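Local coordinates for protein alginate lyase A1-II' (Sphingomonas sp. A1, PDB 2CWS) that probably depolymerises alginate as a family-7 polysaccharide lyase, cleaving the polymer through the lyase domain that makes up this chain, at residues Q86-M91 with R167-V172; T97-S102 with G213-A218; S103-V108 with V128-Q133. All coordinates share one frame; numbering follows the deposited sequence. Where two conformers were deposited one is given.

Contact 1 of 3, residues Q86-M91 with R167-V172; sequences QGTHTM and RVTDGV
Thr-88, His-89 and Thr-90 pair with Thr-169, Val-168 and Arg-167 on neighbouring antiparallel strands of the jelly-roll beta-sandwich, and the second strand turns back at once through a type I' turn from Thr-169 to Val-172. Of the backbone bonds, two belong to the hydrogen-bonded pair: His-89 N donates to Val-168 O at 2.9 Å, and Val-168 N returns to His-89 O at 2.8 Å. Past the strand ends Asp-170 continues the pairing, giving its own N to Gly-87 O while its OD2 takes Gly-87 N at 2.9 Å, on the syn side but 31° out of the carboxylate plane.

Hydroxyls dominate the face carrying the threonines. Thr-88 OG1 and Thr-169 OG1 are hydrogen-bonded at 2.9 Å, either being a possible donor. Arg-167 NH1 also donates to Thr-169 OG1, at 2.8 Å and in the guanidinium plane; the chain bends at chi3 (64°), which turns NE off the line of the extended stem. Nearer the backbone, Arg-167 CG lies alongside Thr-90 OG1 at 3.3 Å and Arg-167 CD is 4.0 Å from Thr-88 CG2, while the guanidinium makes a cation-pi contact with Tyr-174. An alanine in place of Arg-167 would probably leave Thr-169 OG1 without its charged donor, rob Tyr-174 of its cation-pi partner and open a gap beside Thr-88 CG2.

On the other face, the aromatic side chain of His-89 is held by several partners: Trp-83 stacks on the ring and His-227 is hydrogen-bonded to ND1. Its NE2 donates to Gln-86 O at 2.8 Å, with the oxygen in the imidazole plane but the nitrogen 41° out of the carbonyl plane.

Contact 2 of 3, residues T97-S102 with G213-A218; sequences TVQLPS and GGSAIA
Gln-99 meets Ser-215 through an extended chain: CG stands anti to the backbone N (chi1 178°) and CD continues the line, while Ile-217 holds CG2 anti to its own N, beside the carbonyl carbon, where it touches Val-98 CB at 3.7 Å. From this extended chain Gln-99 NE2 donates almost straight to Ser-215 O at 3.1 Å (172° at the hydrogen). The oxygen lies in the plane of the amide, but the nitrogen stands 68° above the plane of the carbonyl it approaches.

The backbone carries a classic beta bulge: an extra residue near the end of strand 88-99 of the jelly-roll sandwich shifts the register by one between Thr-97 and Gln-99. Ile-217 O is gripped by two donors, Val-98 N at 2.8 Å and the more distant Gln-99 N at 3.3 Å, and Ile-217 N answers to Gln-99 O at 2.9 Å. Farther along, around Pro-101, which has no N-H, a water bridges the segments: it donates to Leu-100 O at 2.9 Å and accepts from Ser-215 N. Direct pairing resumes at Ser-102 N, which donates to Gly-213 O at 2.8 Å.

Strand 49-54 flanks strand 215-228 on its other edge, with Thr-50 and Trp-52 touching Ile-217. Within the same sheet, Thr-97 OG1 is hydrogen-bonded to Tyr-162 OH of the adjacent strand 162-169. Toward the opposing sheet, Thr-97, Pro-101 and Ala-216 all rest on Ile-106 of strand 106-114.

Contact 3 of 3, residues S103-V108 with V128-Q133; sequences SGKIIV and VFQDGQ
Ile-106 and Phe-129 form an antiparallel hydrogen-bonded pair, Phe-129 N donating to Ile-106 O at 2.8 Å and Ile-106 N to Phe-129 O at 3.2 Å, on short strand segments whose directions differ by 125°. The side chains of this pair lie side by side and point the same way. Ile-106 CG1, set between its backbone N and carbonyl carbon (chi1 68°), comes 4.2 Å from Phe-129 CB, and Val-108 CG1 approaches the same CB.

The opposite face is gathered around Val-128, both of whose methyls are engaged. Its CG1 meets Lys-105 CG at 3.5 Å, the lysine carbon standing anti to its backbone N (chi1 -178°); its CG2 meets Ile-107 CG1 at 3.9 Å. Thus the aliphatic stem of a charged residue extends the apolar row. Beyond the strands, a water donates to Gly-104 O at 2.8 Å and accepts from Asp-131 N, joining the two segments where the backbone pairing has ended.

Val-108 and Phe-129 touch Thr-97 on the facing sheet. Such a twisted hairpin, 106-114 with 120-130, turning one apolar face inward against a second sheet, is characteristic of the jelly-roll beta-sandwich.

Overall arrangement
From the N terminus, the first strand to take part is 88-99, which serves two contacts: its start enters contact 1 and its end contact 2. After a short connection through 100-105 the chain enters strand 106-114 and folds back along 120-130, so contact 3 closes the shortest loop, a local hairpin nested within the loops of both others. Contact 1 closes when strand 162-169 arrives, and contact 2 later still, with strand 215-228; their segments alternate, so these two loops cross. Contacts 1 and 2 lie in one sheet on opposite sides of the chain's centre, their own centres about 31 Å apart. Contact 3 belongs to the facing sheet and touches contact 2, tying the two layers of the sandwich together.

Contact 1 of 3, residues Q86-M91 with R167-V172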
ATOM      1  N   GLN A  86      11.658  12.893  -8.996  1.00  5.79           N
ATOM      2  CA  GLN A  86      11.401  14.305  -9.281  1.00  6.29           C
ATOM      3  C   GLN A  86       9.938  14.551  -9.569  1.00  6.11           C
ATOM      4  O   GLN A  86       9.255  13.634 -10.074  1.00  6.84           O
ATOM      5  CB  GLN A  86      12.221  14.732 -10.497  1.00  7.78           C
ATOM      6  CG  GLN A  86      13.674  14.452 -10.375  1.00 13.48           C
ATOM      7  CD  GLN A  86      14.408  14.520 -11.720  1.00 16.16           C
ATOM      8  OE1 GLN A  86      15.078  15.574 -11.805  1.00 30.48           O
ATOM      9  NE2 GLN A  86      14.319  13.520 -12.615  1.00 11.65           N
ATOM     10  N   GLY A  87       9.468  15.766  -9.295  1.00  6.99           N
ATOM     11  CA  GLY A  87       8.057  16.129  -9.445  1.00  7.51           C
ATOM     12  C   GLY A  87       7.264  15.724  -8.216  1.00  6.22           C
ATOM     13  O   GLY A  87       7.857  15.374  -7.169  1.00  6.78           O
ATOM     14  N   THR A  88       5.938  15.740  -8.340  1.00  5.77           N
ATOM     15  CA  THR A  88       5.040  15.480  -7.222  1.00  5.31           C
ATOM     16  C   THR A  88       4.135  14.314  -7.524  1.00  5.28           C
ATOM     17  O   THR A  88       3.546  14.210  -8.586  1.00  7.35           O
ATOM     18  CB  THR A  88       4.228  16.754  -6.910  1.00  5.71           C
ATOM     19  OG1 THR A  88       5.113  17.739  -6.382  1.00  6.56           O
ATOM     20  CG2 THR A  88       3.160  16.497  -5.882  1.00  7.45           C
ATOM     21  N   HIS A  89       4.063  13.410  -6.544  1.00  4.74           N
ATOM     22  CA  HIS A  89       3.400  12.120  -6.677  1.00  4.50           C
ATOM     23  C   HIS A  89       2.627  11.879  -5.397  1.00  4.38           C
ATOM     24  O   HIS A  89       3.287  11.725  -4.339  1.00  4.87           O
ATOM     25  CB  HIS A  89       4.479  11.029  -6.842  1.00  4.97           C
ATOM     26  CG  HIS A  89       5.448  11.399  -7.949  1.00  4.89           C
ATOM     27  ND1 HIS A  89       5.096  11.314  -9.276  1.00  5.18           N
ATOM     28  CD2 HIS A  89       6.673  11.960  -7.883  1.00  5.79           C
ATOM     29  CE1 HIS A  89       6.118  11.746 -10.008  1.00  6.02           C
ATOM     30  NE2 HIS A  89       7.080  12.144  -9.170  1.00  6.52           N
ATOM     31  N   THR A  90       1.294  11.878  -5.439  1.00  4.33           N
ATOM     32  CA  THR A  90       0.516  11.915  -4.215  1.00  4.82           C
ATOM     33  C   THR A  90      -0.606  10.894  -4.239  1.00  4.14           C
ATOM     34  O   THR A  90      -1.420  10.910  -5.154  1.00  5.76           O
ATOM     35  CB  THR A  90      -0.111  13.312  -4.024  1.00  5.51           C
ATOM     36  OG1 THR A  90       1.017  14.228  -4.009  1.00  7.62           O
ATOM     37  CG2 THR A  90      -0.862  13.385  -2.696  1.00  7.04           C
ATOM     38  N   MET A  91      -0.685  10.077  -3.198  1.00  4.00           N
ATOM     39  CA  MET A  91      -1.840   9.196  -2.971  1.00  3.84           C
ATOM     40  C   MET A  91      -2.610   9.705  -1.776  1.00  3.59           C
ATOM     41  O   MET A  91      -2.017  10.016  -0.732  1.00  4.57           O
ATOM     42  CB  MET A  91      -1.320   7.769  -2.733  1.00  4.03           C
ATOM     43  CG  MET A  91      -2.483   6.835  -2.351  1.00  4.47           C
ATOM     44  SD  MET A  91      -2.008   5.083  -2.350  1.00  4.73           S
ATOM     45  CE  MET A  91      -0.818   5.116  -0.963  1.00  5.79           C
ATOM     46  N   ARG A 167       2.978  11.568  -0.087  1.00  5.07           N
ATOM     47  CA  ARG A 167       3.448  12.393  -1.226  1.00  4.62           C
ATOM     48  C   ARG A 167       4.934  12.316  -1.329  1.00  4.76           C
ATOM     49  O   ARG A 167       5.630  12.441  -0.325  1.00  6.24           O
ATOM     50  CB  ARG A 167       2.998  13.871  -1.013  1.00  5.88           C
ATOM     51  CG  ARG A 167       3.610  14.823  -2.029  1.00  6.30           C
ATOM     52  CD  ARG A 167       2.961  16.203  -1.905  1.00  7.37           C
ATOM     53  NE  ARG A 167       3.177  16.917  -0.637  1.00  8.30           N
ATOM     54  CZ  ARG A 167       4.100  17.852  -0.437  1.00  8.02           C
ATOM     55  NH1 ARG A 167       4.998  18.186  -1.373  1.00  9.04           N
ATOM     56  NH2 ARG A 167       4.156  18.459   0.745  1.00 10.13           N
ATOM     57  N   VAL A 168       5.428  12.187  -2.552  1.00  4.54           N
ATOM     58  CA  VAL A 168       6.822  12.442  -2.834  1.00  4.39           C
ATOM     59  C   VAL A 168       6.895  13.720  -3.666  1.00  4.48           C
ATOM     60  O   VAL A 168       6.227  13.793  -4.709  1.00  5.05           O
ATOM     61  CB  VAL A 168       7.483  11.275  -3.635  1.00  4.66           C
ATOM     62  CG1 VAL A 168       8.840  11.675  -4.201  1.00  5.59           C
ATOM     63  CG2 VAL A 168       7.603  10.041  -2.741  1.00  5.49           C
ATOM     64  N   THR A 169       7.701  14.669  -3.248  1.00  4.68           N
ATOM     65  CA  THR A 169       8.045  15.812  -4.087  1.00  5.46           C
ATOM     66  C   THR A 169       9.545  15.921  -4.097  1.00  5.20           C
ATOM     67  O   THR A 169      10.170  16.144  -3.036  1.00  5.77           O
ATOM     68  CB  THR A 169       7.399  17.123  -3.605  1.00  6.19           C
ATOM     69  OG1 THR A 169       5.977  17.005  -3.762  1.00  6.42           O
ATOM     70  CG2 THR A 169       7.893  18.312  -4.456  1.00  7.87           C
ATOM     71  N   ASP A 170      10.166  15.757  -5.242  1.00  5.50           N
ATOM     72  CA  ASP A 170      11.612  15.979  -5.401  1.00  6.42           C
ATOM     73  C   ASP A 170      12.424  15.255  -4.336  1.00  5.80           C
ATOM     74  O   ASP A 170      13.325  15.805  -3.675  1.00  7.11           O
ATOM     75  CB  ASP A 170      11.893  17.490  -5.450  1.00  7.08           C
ATOM     76  CG  ASP A 170      11.252  18.163  -6.648  1.00  8.03           C
ATOM     77  OD1 ASP A 170      10.893  19.360  -6.523  1.00 12.60           O
ATOM     78  OD2 ASP A 170      11.103  17.471  -7.690  1.00 10.08           O
ATOM     79  N   GLY A 171      12.085  13.948  -4.157  1.00  5.12           N
ATOM     80  CA  GLY A 171      12.947  13.127  -3.286  1.00  5.30           C
ATOM     81  C   GLY A 171      12.696  13.273  -1.793  1.00  5.20           C
ATOM     82  O   GLY A 171      13.498  12.698  -1.019  1.00  5.33           O
ATOM     83  N   VAL A 172      11.635  13.974  -1.415  1.00  4.90           N
ATOM     84  CA  VAL A 172      11.229  14.091  -0.010  1.00  5.16           C
ATOM     85  C   VAL A 172       9.860  13.413   0.098  1.00  4.23           C
ATOM     86  O   VAL A 172       8.993  13.637  -0.747  1.00  5.04           O
ATOM     87  CB  VAL A 172      11.140  15.562   0.439  1.00  5.45           C
ATOM     88  CG1 VAL A 172      10.764  15.626   1.916  1.00  5.94           C
ATOM     89  CG2 VAL A 172      12.475  16.261   0.148  1.00  6.73           C
TER

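Contact 2 of 3, residues T97-S102 with G213-A218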
ATOM      1  N   THR A  97      -9.072  -0.007   9.474  1.00  3.54           N
ATOM      2  CA  THR A  97      -8.743  -1.434   9.662  1.00  3.92           C
ATOM      3  C   THR A  97      -9.800  -1.985  10.572  1.00  4.09           C
ATOM      4  O   THR A  97     -10.031  -1.487  11.682  1.00  4.86           O
ATOM      5  CB  THR A  97      -7.315  -1.559  10.191  1.00  4.44           C
ATOM      6  OG1 THR A  97      -6.405  -1.168   9.149  1.00  4.93           O
ATOM      7  CG2 THR A  97      -6.997  -3.014  10.539  1.00  5.42           C
ATOM      8  N   VAL A  98     -10.443  -3.061  10.107  1.00  4.07           N
ATOM      9  CA  VAL A  98     -11.604  -3.649  10.779  1.00  4.38           C
ATOM     10  C   VAL A  98     -11.201  -4.795  11.692  1.00  3.76           C
ATOM     11  O   VAL A  98     -11.806  -4.952  12.760  1.00  5.08           O
ATOM     12  CB  VAL A  98     -12.600  -4.153   9.703  1.00  5.26           C
ATOM     13  CG1 VAL A  98     -13.730  -4.986  10.328  1.00  7.18           C
ATOM     14  CG2 VAL A  98     -13.149  -2.973   8.878  1.00  6.25           C
ATOM     15  N   GLN A  99     -10.255  -5.617  11.250  1.00  3.64           N
ATOM     16  CA  GLN A  99      -9.889  -6.835  11.971  1.00  3.63           C
ATOM     17  C   GLN A  99      -8.391  -7.065  11.725  1.00  3.35           C
ATOM     18  O   GLN A  99      -7.918  -6.873  10.596  1.00  3.82           O
ATOM     19  CB  GLN A  99     -10.696  -8.040  11.439  1.00  3.86           C
ATOM     20  CG  GLN A  99     -10.324  -9.352  12.130  1.00  4.45           C
ATOM     21  CD  GLN A  99     -11.156 -10.475  11.519  1.00  4.66           C
ATOM     22  OE1 GLN A  99     -12.402 -10.470  11.634  1.00  6.33           O
ATOM     23  NE2 GLN A  99     -10.532 -11.492  10.922  1.00  5.03           N
ATOM     24  N   LEU A 100      -7.706  -7.458  12.785  1.00  3.43           N
ATOM     25  CA  LEU A 100      -6.275  -7.730  12.735  1.00  3.46           C
ATOM     26  C   LEU A 100      -6.008  -9.209  12.893  1.00  3.30           C
ATOM     27  O   LEU A 100      -6.825  -9.945  13.473  1.00  3.82           O
ATOM     28  CB  LEU A 100      -5.606  -6.959  13.897  1.00  4.12           C
ATOM     29  CG  LEU A 100      -5.474  -5.462  13.666  1.00  4.06           C
ATOM     30  CD1 LEU A 100      -5.141  -4.758  14.985  1.00  5.71           C
ATOM     31  CD2 LEU A 100      -4.461  -5.157  12.567  1.00  5.39           C
ATOM     32  N   PRO A 101      -4.840  -9.674  12.449  1.00  3.45           N
ATOM     33  CA  PRO A 101      -4.378 -11.007  12.778  1.00  3.92           C
ATOM     34  C   PRO A 101      -3.905 -11.041  14.214  1.00  3.50           C
ATOM     35  O   PRO A 101      -3.805  -9.994  14.879  1.00  4.03           O
ATOM     36  CB  PRO A 101      -3.206 -11.238  11.810  1.00  4.34           C
ATOM     37  CG  PRO A 101      -2.578  -9.851  11.761  1.00  4.30           C
ATOM     38  CD  PRO A 101      -3.771  -8.892  11.768  1.00  4.14           C
ATOM     39  N   SER A 102      -3.522 -12.223  14.720  1.00  3.90           N
ATOM     40  CA  SER A 102      -3.040 -12.331  16.078  1.00  4.22           C
ATOM     41  C   SER A 102      -1.832 -11.425  16.337  1.00  3.84           C
ATOM     42  O   SER A 102      -1.658 -10.963  17.470  1.00  4.42           O
ATOM     43  CB  SER A 102      -2.668 -13.773  16.402  1.00  4.52           C
ATOM     44  OG  SER A 102      -3.821 -14.623  16.345  1.00  5.42           O
ATOM     45  N   GLY A 213      -2.758 -17.475  13.142  1.00  5.34           N
ATOM     46  CA  GLY A 213      -2.923 -16.032  13.312  1.00  5.34           C
ATOM     47  C   GLY A 213      -4.227 -15.454  12.786  1.00  4.41           C
ATOM     48  O   GLY A 213      -4.461 -14.265  13.024  1.00  5.48           O
ATOM     49  N   GLY A 214      -5.037 -16.217  12.092  1.00  4.60           N
ATOM     50  CA  GLY A 214      -6.348 -15.740  11.701  1.00  4.60           C
ATOM     51  C   GLY A 214      -6.328 -14.965  10.395  1.00  4.09           C
ATOM     52  O   GLY A 214      -5.861 -15.521   9.368  1.00  5.21           O
ATOM     53  N   SER A 215      -6.776 -13.737  10.423  1.00  3.73           N
ATOM     54  CA  SER A 215      -6.885 -13.000   9.140  1.00  3.78           C
ATOM     55  C   SER A 215      -7.152 -11.522   9.473  1.00  3.69           C
ATOM     56  O   SER A 215      -7.514 -11.180  10.590  1.00  4.34           O
ATOM     57  CB  SER A 215      -8.010 -13.561   8.284  1.00  3.98           C
ATOM     58  OG  SER A 215      -9.298 -13.403   8.904  1.00  4.39           O
ATOM     59  N   ALA A 216      -7.006 -10.687   8.463  1.00  3.80           N
ATOM     60  CA  ALA A 216      -7.242  -9.260   8.631  1.00  3.60           C
ATOM     61  C   ALA A 216      -8.234  -8.746   7.590  1.00  3.39           C
ATOM     62  O   ALA A 216      -8.389  -9.327   6.505  1.00  3.47           O
ATOM     63  CB  ALA A 216      -5.937  -8.471   8.485  1.00  4.57           C
ATOM     64  N   ILE A 217      -8.886  -7.652   7.963  1.00  3.51           N
ATOM     65  CA  ILE A 217      -9.786  -6.918   7.071  1.00  3.64           C
ATOM     66  C   ILE A 217      -9.400  -5.452   7.122  1.00  3.51           C
ATOM     67  O   ILE A 217      -9.356  -4.874   8.210  1.00  3.92           O
ATOM     68  CB  ILE A 217     -11.252  -7.055   7.491  1.00  4.00           C
ATOM     69  CG1 ILE A 217     -11.727  -8.519   7.484  1.00  5.04           C
ATOM     70  CG2 ILE A 217     -12.141  -6.184   6.609  1.00  5.06           C
ATOM     71  CD1 ILE A 217     -13.082  -8.731   8.178  1.00  6.86           C
ATOM     72  N   ALA A 218      -9.181  -4.867   5.949  1.00  3.56           N
ATOM     73  CA  ALA A 218      -8.991  -3.419   5.839  1.00  3.84           C
ATOM     74  C   ALA A 218      -9.979  -2.896   4.802  1.00  3.35           C
ATOM     75  O   ALA A 218     -10.343  -3.624   3.866  1.00  4.51           O
ATOM     76  CB  ALA A 218      -7.572  -3.052   5.409  1.00  4.83           C
TER
HETATM   77  O   HOH W   1      -7.861 -12.670  13.074  1.00  5.41           O

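Contact 3 of 3, residues S103-V108 with V128-Q133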
ATOM      1  N   SER A 103      -1.001 -11.185  15.326  1.00  3.75           N
ATOM      2  CA  SER A 103       0.195 -10.362  15.593  1.00  3.83           C
ATOM      3  C   SER A 103      -0.166  -8.908  15.880  1.00  3.75           C
ATOM      4  O   SER A 103       0.659  -8.172  16.412  1.00  4.89           O
ATOM      5  CB  SER A 103       1.128 -10.359  14.383  1.00  4.26           C
ATOM      6  OG  SER A 103       0.557  -9.499  13.359  1.00  4.49           O
ATOM      7  N   GLY A 104      -1.358  -8.460  15.496  1.00  3.61           N
ATOM      8  CA  GLY A 104      -1.736  -7.069  15.763  1.00  4.14           C
ATOM      9  C   GLY A 104      -1.195  -6.102  14.742  1.00  3.74           C
ATOM     10  O   GLY A 104      -1.264  -4.898  14.993  1.00  4.88           O
ATOM     11  N   LYS A 105      -0.721  -6.527  13.579  1.00  4.02           N
ATOM     12  CA  LYS A 105      -0.036  -5.588  12.664  1.00  3.72           C
ATOM     13  C   LYS A 105      -0.372  -5.928  11.219  1.00  3.84           C
ATOM     14  O   LYS A 105      -0.237  -7.067  10.783  1.00  4.26           O
ATOM     15  CB  LYS A 105       1.469  -5.654  12.893  1.00  4.76           C
ATOM     16  CG  LYS A 105       2.256  -4.685  12.029  1.00  5.26           C
ATOM     17  CD  LYS A 105       3.745  -4.869  12.089  1.00  7.10           C
ATOM     18  CE  LYS A 105       4.303  -4.542  13.464  1.00  8.76           C
ATOM     19  NZ  LYS A 105       5.810  -4.714  13.527  1.00  8.38           N
ATOM     20  N   ILE A 106      -0.766  -4.873  10.454  1.00  3.76           N
ATOM     21  CA  ILE A 106      -0.881  -4.982   9.003  1.00  3.37           C
ATOM     22  C   ILE A 106      -0.321  -3.694   8.407  1.00  3.42           C
ATOM     23  O   ILE A 106      -0.122  -2.707   9.085  1.00  4.16           O
ATOM     24  CB  ILE A 106      -2.325  -5.208   8.494  1.00  3.63           C
ATOM     25  CG1 ILE A 106      -3.220  -3.974   8.726  1.00  4.25           C
ATOM     26  CG2 ILE A 106      -2.910  -6.457   9.107  1.00  4.22           C
ATOM     27  CD1 ILE A 106      -4.606  -4.125   8.059  1.00  5.05           C
ATOM     28  N   ILE A 107      -0.021  -3.771   7.095  1.00  3.42           N
ATOM     29  CA  ILE A 107       0.392  -2.606   6.303  1.00  3.37           C
ATOM     30  C   ILE A 107      -0.774  -2.272   5.388  1.00  2.99           C
ATOM     31  O   ILE A 107      -1.283  -3.143   4.663  1.00  4.06           O
ATOM     32  CB  ILE A 107       1.713  -2.881   5.556  1.00  3.80           C
ATOM     33  CG1 ILE A 107       2.861  -2.883   6.544  1.00  4.55           C
ATOM     34  CG2 ILE A 107       1.919  -1.877   4.410  1.00  4.41           C
ATOM     35  CD1 ILE A 107       4.182  -3.385   5.980  1.00  5.41           C
ATOM     36  N   VAL A 108      -1.185  -0.991   5.385  1.00  3.47           N
ATOM     37  CA  VAL A 108      -2.381  -0.557   4.659  1.00  3.24           C
ATOM     38  C   VAL A 108      -2.066   0.333   3.474  1.00  3.11           C
ATOM     39  O   VAL A 108      -2.979   0.600   2.677  1.00  3.81           O
ATOM     40  CB  VAL A 108      -3.425   0.115   5.593  1.00  3.83           C
ATOM     41  CG1 VAL A 108      -3.959  -0.888   6.604  1.00  5.28           C
ATOM     42  CG2 VAL A 108      -2.811   1.342   6.266  1.00  5.71           C
ATOM     43  N   VAL A 128       2.139   1.311   8.573  1.00  3.38           N
ATOM     44  CA  VAL A 128       1.956   0.165   9.462  1.00  3.72           C
ATOM     45  C   VAL A 128       0.903   0.459  10.505  1.00  4.57           C
ATOM     46  O   VAL A 128       1.098   1.340  11.362  1.00  6.78           O
ATOM     47  CB  VAL A 128       3.285  -0.174  10.157  1.00  4.91           C
ATOM     48  CG1 VAL A 128       3.096  -1.399  11.053  1.00  8.12           C
ATOM     49  CG2 VAL A 128       4.412  -0.398   9.134  1.00  6.60           C
ATOM     50  N   PHE A 129      -0.222  -0.258  10.420  1.00  4.07           N
ATOM     51  CA  PHE A 129      -1.341  -0.073  11.335  1.00  4.69           C
ATOM     52  C   PHE A 129      -1.237  -1.052  12.482  1.00  4.74           C
ATOM     53  O   PHE A 129      -1.112  -2.259  12.289  1.00  6.07           O
ATOM     54  CB  PHE A 129      -2.676  -0.273  10.581  1.00  5.72           C
ATOM     55  CG  PHE A 129      -3.863  -0.134  11.526  1.00  4.74           C
ATOM     56  CD1 PHE A 129      -4.356  -1.178  12.287  1.00  6.14           C
ATOM     57  CD2 PHE A 129      -4.469   1.103  11.638  1.00  6.93           C
ATOM     58  CE1 PHE A 129      -5.356  -0.979  13.186  1.00  5.89           C
ATOM     59  CE2 PHE A 129      -5.496   1.301  12.540  1.00  6.81           C
ATOM     60  CZ  PHE A 129      -5.934   0.235  13.349  1.00  5.99           C
ATOM     61  N   GLN A 130      -1.413  -0.484  13.699  1.00  5.03           N
ATOM     62  CA  GLN A 130      -1.715  -1.232  14.940  1.00  5.12           C
ATOM     63  C   GLN A 130      -2.904  -0.559  15.601  1.00  4.22           C
ATOM     64  O   GLN A 130      -3.205   0.612  15.339  1.00  4.96           O
ATOM     65  CB  GLN A 130      -0.532  -1.349  15.866  0.59  6.12           C
ATOM     66  CG  GLN A 130       0.594  -1.946  14.988  0.59  4.59           C
ATOM     67  CD  GLN A 130       1.642  -2.493  15.879  0.59  4.83           C
ATOM     68  OE1 GLN A 130       2.545  -1.722  16.289  0.59  6.38           O
ATOM     69  NE2 GLN A 130       1.594  -3.779  16.205  0.59  5.47           N
ATOM     70  N   ASP A 131      -3.586  -1.326  16.482  1.00  4.39           N
ATOM     71  CA  ASP A 131      -4.758  -0.764  17.171  1.00  4.43           C
ATOM     72  C   ASP A 131      -4.348   0.237  18.242  1.00  4.49           C
ATOM     73  O   ASP A 131      -4.117  -0.103  19.396  1.00  5.50           O
ATOM     74  CB  ASP A 131      -5.539  -1.929  17.750  1.00  5.02           C
ATOM     75  CG  ASP A 131      -6.796  -1.523  18.503  1.00  4.74           C
ATOM     76  OD1 ASP A 131      -7.185  -0.355  18.425  1.00  5.00           O
ATOM     77  OD2 ASP A 131      -7.382  -2.434  19.124  1.00  6.77           O
ATOM     78  N   GLY A 132      -4.248   1.486  17.836  1.00  5.13           N
ATOM     79  CA  GLY A 132      -3.848   2.582  18.704  1.00  6.70           C
ATOM     80  C   GLY A 132      -2.701   3.440  18.137  1.00  4.98           C
ATOM     81  O   GLY A 132      -2.452   4.515  18.711  1.00  5.75           O
ATOM     82  N   GLN A 133      -2.050   2.990  17.048  1.00  5.15           N
ATOM     83  CA  GLN A 133      -0.980   3.822  16.493  1.00  5.52           C
ATOM     84  C   GLN A 133      -0.756   3.367  15.038  1.00  5.00           C
ATOM     85  O   GLN A 133      -0.762   2.169  14.739  1.00  7.47           O
ATOM     86  CB  GLN A 133       0.273   3.591  17.321  1.00 11.72           C
ATOM     87  CG  GLN A 133       1.537   3.779  16.578  1.00 13.69           C
ATOM     88  CD  GLN A 133       2.778   3.544  17.384  1.00  9.37           C
ATOM     89  OE1 GLN A 133       3.123   4.367  18.233  1.00  9.33           O
ATOM     90  NE2 GLN A 133       3.445   2.405  17.124  1.00  9.04           N
TER
HETATM   91  O   HOH W   2      -2.667  -3.901  17.158  1.00  5.48           O